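Local structure of relik capsid n-terminal domain (Oryctolagus cuniculus, 2XGU) at residues F47-N53 with A120-R125. The protein forms the N-terminal domain of a lentiviral capsid protein, which probably assembles into the shell that encloses the viral genome. Where two conformers were deposited one is given. Numbering follows the deposited sequence.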
loop_
_atom_site.group_PDB
_atom_site.type_symbol
_atom_site.label_atom_id
_atom_site.label_comp_id
_atom_site.label_asym_id
_atom_site.label_seq_id
_atom_site.Cartn_x
_atom_site.Cartn_y
_atom_site.Cartn_z
ATOM N N PHE A 47 -7.729 -8.010 -12.370
ATOM C CA PHE A 47 -8.783 -7.034 -12.688
ATOM C C PHE A 47 -8.231 -5.921 -13.567
ATOM O O PHE A 47 -7.092 -5.482 -13.385
ATOM C CB PHE A 47 -9.333 -6.388 -11.412
ATOM C CG PHE A 47 -10.473 -7.134 -10.772
ATOM C CD1 PHE A 47 -10.623 -8.501 -10.929
ATOM C CD2 PHE A 47 -11.402 -6.440 -10.001
ATOM C CE1 PHE A 47 -11.693 -9.173 -10.322
ATOM C CE2 PHE A 47 -12.466 -7.105 -9.403
ATOM C CZ PHE A 47 -12.603 -8.465 -9.568
ATOM N N THR A 48 -9.052 -5.403 -14.478
ATOM C CA THR A 48 -8.692 -4.157 -15.154
ATOM C C THR A 48 -9.050 -2.968 -14.252
ATOM O O THR A 48 -9.696 -3.124 -13.211
ATOM C CB THR A 48 -9.463 -3.988 -16.473
ATOM O OG1 THR A 48 -10.841 -3.695 -16.177
ATOM C CG2 THR A 48 -9.378 -5.251 -17.313
ATOM N N SER A 49 -8.619 -1.771 -14.635
ATOM C CA SER A 49 -8.964 -0.588 -13.867
ATOM C C SER A 49 -10.480 -0.358 -13.868
ATOM O O SER A 49 -11.054 0.095 -12.870
ATOM C CB SER A 49 -8.184 0.627 -14.384
ATOM O OG SER A 49 -6.790 0.354 -14.314
ATOM N N VAL A 50 -11.133 -0.682 -14.979
ATOM C CA VAL A 50 -12.593 -0.577 -15.049
ATOM C C VAL A 50 -13.283 -1.544 -14.066
ATOM O O VAL A 50 -14.246 -1.169 -13.386
ATOM C CB VAL A 50 -13.107 -0.802 -16.487
ATOM C CG1 VAL A 50 -14.630 -0.890 -16.508
ATOM C CG2 VAL A 50 -12.627 0.343 -17.401
ATOM N N ASP A 51 -12.795 -2.778 -13.988
ATOM C CA ASP A 51 -13.285 -3.749 -13.017
ATOM C C ASP A 51 -13.133 -3.223 -11.579
ATOM O O ASP A 51 -14.025 -3.386 -10.750
ATOM C CB ASP A 51 -12.486 -5.053 -13.108
ATOM C CG ASP A 51 -12.661 -5.784 -14.428
ATOM O OD1 ASP A 51 -13.706 -5.651 -15.085
ATOM O OD2 ASP A 51 -11.733 -6.546 -14.811
ATOM N N ILE A 52 -11.970 -2.646 -11.270
ATOM C CA ILE A 52 -11.707 -2.155 -9.929
ATOM C C ILE A 52 -12.678 -1.032 -9.576
ATOM O O ILE A 52 -13.225 -0.994 -8.483
ATOM C CB ILE A 52 -10.253 -1.683 -9.814
ATOM C CG1 ILE A 52 -9.323 -2.902 -9.812
ATOM C CG2 ILE A 52 -10.059 -0.835 -8.537
ATOM C CD1 ILE A 52 -7.859 -2.561 -10.026
ATOM N N ASN A 53 -12.871 -0.104 -10.501
ATOM C CA ASN A 53 -13.763 1.015 -10.256
ATOM C C ASN A 53 -15.197 0.545 -10.115
ATOM O O ASN A 53 -15.962 1.111 -9.352
ATOM C CB ASN A 53 -13.622 2.063 -11.351
ATOM C CG ASN A 53 -12.270 2.743 -11.296
ATOM O OD1 ASN A 53 -11.652 2.782 -10.227
ATOM N ND2 ASN A 53 -11.801 3.262 -12.422
ATOM N N ALA A 120 -0.525 -1.102 -16.595
ATOM C CA ALA A 120 -1.285 -0.031 -15.949
ATOM C C ALA A 120 -2.316 -0.542 -14.949
ATOM O O ALA A 120 -2.462 0.030 -13.874
ATOM C CB ALA A 120 -1.960 0.834 -16.990
ATOM N N ARG A 121 -3.050 -1.598 -15.308
ATOM C CA ARG A 121 -4.058 -2.126 -14.402
ATOM C C ARG A 121 -3.393 -2.727 -13.177
ATOM O O ARG A 121 -3.961 -2.688 -12.091
ATOM C CB ARG A 121 -4.966 -3.149 -15.096
ATOM C CG ARG A 121 -4.257 -4.374 -15.632
ATOM C CD ARG A 121 -5.270 -5.304 -16.297
ATOM N NE ARG A 121 -4.627 -6.190 -17.253
ATOM C CZ ARG A 121 -3.992 -7.302 -16.915
ATOM N NH1 ARG A 121 -3.924 -7.658 -15.637
ATOM N NH2 ARG A 121 -3.424 -8.060 -17.850
ATOM N N THR A 122 -2.194 -3.280 -13.345
ATOM C CA THR A 122 -1.431 -3.820 -12.224
ATOM C C THR A 122 -1.032 -2.689 -11.273
ATOM O O THR A 122 -1.099 -2.814 -10.051
ATOM C CB THR A 122 -0.150 -4.510 -12.713
ATOM O OG1 THR A 122 -0.469 -5.436 -13.764
ATOM C CG2 THR A 122 0.509 -5.262 -11.573
ATOM N N LEU A 123 -0.605 -1.578 -11.855
ATOM C CA LEU A 123 -0.203 -0.408 -11.078
ATOM C C LEU A 123 -1.400 0.215 -10.357
ATOM O O LEU A 123 -1.292 0.632 -9.193
ATOM C CB LEU A 123 0.474 0.618 -11.988
ATOM C CG LEU A 123 0.941 1.887 -11.283
ATOM C CD1 LEU A 123 1.975 1.575 -10.212
ATOM C CD2 LEU A 123 1.506 2.890 -12.295
ATOM N N TYR A 124 -2.544 0.269 -11.028
ATOM C CA TYR A 124 -3.726 0.846 -10.390
ATOM C C TYR A 124 -4.180 -0.001 -9.200
ATOM O O TYR A 124 -4.556 0.538 -8.151
ATOM C CB TYR A 124 -4.881 1.003 -11.385
ATOM C CG TYR A 124 -6.105 1.698 -10.823
ATOM C CD1 TYR A 124 -5.983 2.855 -10.065
ATOM C CD2 TYR A 124 -7.377 1.196 -11.059
ATOM C CE1 TYR A 124 -7.091 3.515 -9.562
ATOM C CE2 TYR A 124 -8.501 1.850 -10.566
ATOM C CZ TYR A 124 -8.350 3.000 -9.810
ATOM O OH TYR A 124 -9.455 3.663 -9.316
ATOM N N ARG A 125 -4.174 -1.319 -9.374
ATOM C CA ARG A 125 -4.495 -2.222 -8.277
ATOM C C ARG A 125 -3.562 -1.967 -7.094
ATOM O O ARG A 125 -4.013 -1.925 -5.948
ATOM C CB ARG A 125 -4.419 -3.681 -8.730
ATOM C CG ARG A 125 -4.569 -4.691 -7.597
ATOM C CD ARG A 125 -4.513 -6.121 -8.134
ATOM N NE ARG A 125 -4.553 -7.091 -7.039
ATOM C CZ ARG A 125 -3.490 -7.470 -6.337
ATOM N NH1 ARG A 125 -2.283 -6.989 -6.627
ATOM N NH2 ARG A 125 -3.631 -8.336 -5.333
HETATM O O HOH W 1 -5.243 -5.237 -11.538
HETATM O O HOH W 2 -4.610 -6.833 -13.219
#
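A tyrosine can combine apolar packing along its ring with a hydrogen bond at its polar tip, and Tyr124 is a clear example. The segments of helices 49-57 and 118-134 incline at 30°, with axes 9.8 Å apart at closest approach. Tyr124, with the most surface covered, extends from its helix to the side of helix 49-57: its ring carbon CE2 packs 3.7 Å from CG2 of Ile52, its CD2 lies 3.4 Å from OG of Ser49, and at the far end its OH donates a short 2.5 Å hydrogen bond to OD1 of Asn53. Ile102 and Ile73, from two further helices, also touch this side chain, while the Ser49 hydroxyl bonds to the carbonyl of Ile102.

Arg121, one turn earlier, works by different means. Its aliphatic part covers the start of the partner helix, CD lying 3.8 Å from CA of Thr48, and its NH1 donates to a water 2.6 Å away that in turn donates to Phe47 O at 2.8 Å. A second water joins Phe47 O (2.6 Å) to Arg121 O (2.9 Å), so solvent fills the polar end of an otherwise close junction. Ile52 completes the apolar part, its CD1 resting 3.8 Å from CB of Arg125, whose guanidinium reaches Gln136 of the second subunit.

The helix start held here is itself well defined: Asp51 N donates to Thr48 OG1 (3.1 Å) and Thr48 N to Asp51 OD2 (2.9 Å). The result is a capping box at a buried helix-helix junction, within the predominantly helical bundle characteristic of retroviral capsid N-terminal domains.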